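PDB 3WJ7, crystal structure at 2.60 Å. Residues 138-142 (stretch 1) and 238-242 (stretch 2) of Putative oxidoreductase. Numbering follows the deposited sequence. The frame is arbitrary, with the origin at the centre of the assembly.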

ATOM      1  N   PRO A 138       6.904  -3.146 -32.439  1.00 55.57           N
ATOM      2  CA  PRO A 138       5.625  -3.251 -31.711  1.00 50.40           C
ATOM      3  C   PRO A 138       5.356  -4.640 -31.102  1.00 50.39           C
ATOM      4  O   PRO A 138       5.582  -5.666 -31.759  1.00 56.83           O
ATOM      5  CB  PRO A 138       4.595  -2.921 -32.795  1.00 49.98           C
ATOM      6  CG  PRO A 138       5.340  -1.998 -33.725  1.00 50.79           C
ATOM      7  CD  PRO A 138       6.713  -2.604 -33.804  1.00 53.47           C
ATOM      8  N   ALA A 139       4.862  -4.678 -29.864  1.00 43.56           N
ATOM      9  CA  ALA A 139       4.717  -5.942 -29.161  1.00 39.89           C
ATOM     10  C   ALA A 139       3.419  -6.595 -29.615  1.00 40.74           C
ATOM     11  O   ALA A 139       2.601  -5.961 -30.306  1.00 40.05           O
ATOM     12  CB  ALA A 139       4.754  -5.733 -27.643  1.00 38.60           C
ATOM     13  N   ASP A 140       3.224  -7.865 -29.252  1.00 41.11           N
ATOM     14  CA  ASP A 140       1.973  -8.561 -29.605  1.00 44.96           C
ATOM     15  C   ASP A 140       1.513  -9.555 -28.499  1.00 43.80           C
ATOM     16  O   ASP A 140       2.099  -9.635 -27.440  1.00 48.40           O
ATOM     17  CB  ASP A 140       2.138  -9.262 -30.978  1.00 46.23           C
ATOM     18  CG  ASP A 140       3.036 -10.520 -30.895  1.00 51.09           C
ATOM     19  OD1 ASP A 140       3.701 -10.775 -29.869  1.00 58.11           O
ATOM     20  OD2 ASP A 140       3.075 -11.293 -31.847  1.00 58.17           O
ATOM     21  N   GLU A 141       0.482 -10.335 -28.766  1.00 47.21           N
ATOM     22  CA  GLU A 141      -0.058 -11.308 -27.799  1.00 48.77           C
ATOM     23  C   GLU A 141       0.942 -12.402 -27.356  1.00 53.54           C
ATOM     24  O   GLU A 141       0.711 -13.056 -26.355  1.00 54.36           O
ATOM     25  CB  GLU A 141      -1.321 -11.964 -28.374  1.00 46.01           C
ATOM     26  CG  GLU A 141      -2.452 -11.010 -28.791  1.00 46.63           C
ATOM     27  CD  GLU A 141      -2.259 -10.271 -30.127  1.00 45.67           C
ATOM     28  OE1 GLU A 141      -1.105 -10.180 -30.651  1.00 42.92           O
ATOM     29  OE2 GLU A 141      -3.290  -9.734 -30.632  1.00 43.53           O
ATOM     30  N   THR A 142       2.054 -12.569 -28.080  1.00 56.46           N
ATOM     31  CA  THR A 142       3.055 -13.630 -27.844  1.00 54.55           C
ATOM     32  C   THR A 142       4.266 -13.169 -27.032  1.00 55.92           C
ATOM     33  O   THR A 142       5.055 -14.009 -26.541  1.00 53.08           O
ATOM     34  CB  THR A 142       3.608 -14.102 -29.196  1.00 58.99           C
ATOM     35  OG1 THR A 142       2.520 -14.555 -30.003  1.00 65.76           O
ATOM     36  CG2 THR A 142       4.624 -15.237 -29.037  1.00 65.29           C
TER
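Stretch 2, residues 238-242: EKYIL

Stretch 2 lies against stretch 1 as an extended segment, in strand conformation from Lys239 to Leu242, running in roughly the opposite direction to residues 138-142, which form an irregular loop. Within the loop, Thr142 N donates a hydrogen bond to Asp140 OD1 (3.0 Å) across Glu141. The contact is small, 234 Å² summed over both sides, and centres on Glu141; Glu141 CA lies 6.6 Å from Lys239 CA. Glu238 precedes the strand and makes no contact with stretch 1. Lys239 directs its CA-to-CB bond toward the loop; Lys239 CB comes within 4.2 Å of Glu141 CG, and Lys239 O lies 3.5 Å from the same CG. The CA-to-CB bond of Tyr240 points away, in the alternation usual for a strand, and Tyr240 CA lies 3.8 Å from Glu141 OE2. At Ile241 the CA-to-CB bond again points toward stretch 1. Ile241 N donates a nearly linear hydrogen bond to Glu141 OE2 (3.0 Å, 177°), the one hydrogen bond between the stretches; the bent glutamate side chain (chi1 m, chi2 p) carries its carboxylate to this amide. Ile241 CD1 (m, t) lies 3.4 Å from Glu141 OE1, 3.5 Å from Asp140 CA and 4.3 Å from Ala139 O. The CA-to-CB bond of Leu242 points away, without contact to stretch 1.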

ATOM      1  N   GLU A 238      -8.227 -17.227 -26.505  1.00 40.52           N
ATOM      2  CA  GLU A 238      -7.332 -16.319 -27.171  1.00 42.06           C
ATOM      3  C   GLU A 238      -7.483 -14.897 -26.619  1.00 41.97           C
ATOM      4  O   GLU A 238      -8.553 -14.525 -26.102  1.00 38.64           O
ATOM      5  CB  GLU A 238      -7.638 -16.301 -28.668  1.00 53.74           C
ATOM      6  CG  GLU A 238      -7.537 -17.647 -29.402  1.00 60.61           C
ATOM      7  CD  GLU A 238      -6.141 -18.254 -29.358  1.00 63.21           C
ATOM      8  OE1 GLU A 238      -6.027 -19.369 -28.815  1.00 66.80           O
ATOM      9  OE2 GLU A 238      -5.169 -17.618 -29.836  1.00 58.87           O
ATOM     10  N   LYS A 239      -6.392 -14.130 -26.717  1.00 41.22           N
ATOM     11  CA  LYS A 239      -6.359 -12.684 -26.480  1.00 41.35           C
ATOM     12  C   LYS A 239      -6.285 -11.972 -27.807  1.00 41.93           C
ATOM     13  O   LYS A 239      -5.606 -12.425 -28.751  1.00 42.63           O
ATOM     14  CB  LYS A 239      -5.057 -12.241 -25.788  1.00 41.76           C
ATOM     15  CG  LYS A 239      -4.662 -12.891 -24.481  1.00 40.54           C
ATOM     16  CD  LYS A 239      -3.145 -12.753 -24.395  1.00 41.40           C
ATOM     17  CE  LYS A 239      -2.615 -12.712 -22.971  1.00 40.90           C
ATOM     18  NZ  LYS A 239      -1.341 -13.493 -22.862  1.00 44.43           N
ATOM     19  N   TYR A 240      -6.870 -10.788 -27.858  1.00 40.67           N
ATOM     20  CA  TYR A 240      -6.723  -9.973 -29.056  1.00 38.20           C
ATOM     21  C   TYR A 240      -6.461  -8.553 -28.696  1.00 34.40           C
ATOM     22  O   TYR A 240      -7.252  -7.940 -27.996  1.00 34.24           O
ATOM     23  CB  TYR A 240      -7.991 -10.056 -29.923  1.00 42.51           C
ATOM     24  CG  TYR A 240      -8.461 -11.452 -30.285  1.00 42.71           C
ATOM     25  CD1 TYR A 240      -9.247 -12.204 -29.391  1.00 44.92           C
ATOM     26  CD2 TYR A 240      -8.150 -12.012 -31.525  1.00 42.16           C
ATOM     27  CE1 TYR A 240      -9.694 -13.486 -29.722  1.00 48.22           C
ATOM     28  CE2 TYR A 240      -8.593 -13.293 -31.869  1.00 43.28           C
ATOM     29  CZ  TYR A 240      -9.364 -14.022 -30.978  1.00 46.44           C
ATOM     30  OH  TYR A 240      -9.805 -15.272 -31.315  1.00 49.01           O
ATOM     31  N   ILE A 241      -5.329  -8.026 -29.145  1.00 35.76           N
ATOM     32  CA  ILE A 241      -4.995  -6.592 -28.955  1.00 34.09           C
ATOM     33  C   ILE A 241      -5.940  -5.721 -29.787  1.00 35.12           C
ATOM     34  O   ILE A 241      -6.149  -5.986 -30.958  1.00 35.31           O
ATOM     35  CB  ILE A 241      -3.538  -6.295 -29.378  1.00 33.54           C
ATOM     36  CG1 ILE A 241      -2.565  -6.932 -28.392  1.00 34.34           C
ATOM     37  CG2 ILE A 241      -3.273  -4.797 -29.429  1.00 36.37           C
ATOM     38  CD1 ILE A 241      -1.220  -7.288 -28.956  1.00 32.67           C
ATOM     39  N   LEU A 242      -6.518  -4.693 -29.185  1.00 35.70           N
ATOM     40  CA  LEU A 242      -7.375  -3.807 -29.915  1.00 34.50           C
ATOM     41  C   LEU A 242      -6.735  -2.449 -29.934  1.00 38.44           C
ATOM     42  O   LEU A 242      -7.135  -1.576 -29.188  1.00 42.54           O
ATOM     43  CB  LEU A 242      -8.760  -3.757 -29.285  1.00 31.73           C
ATOM     44  CG  LEU A 242      -9.647  -5.028 -29.304  1.00 33.87           C
ATOM     45  CD1 LEU A 242     -11.060  -4.698 -28.789  1.00 29.91           C
ATOM     46  CD2 LEU A 242      -9.719  -5.777 -30.687  1.00 32.12           C
TER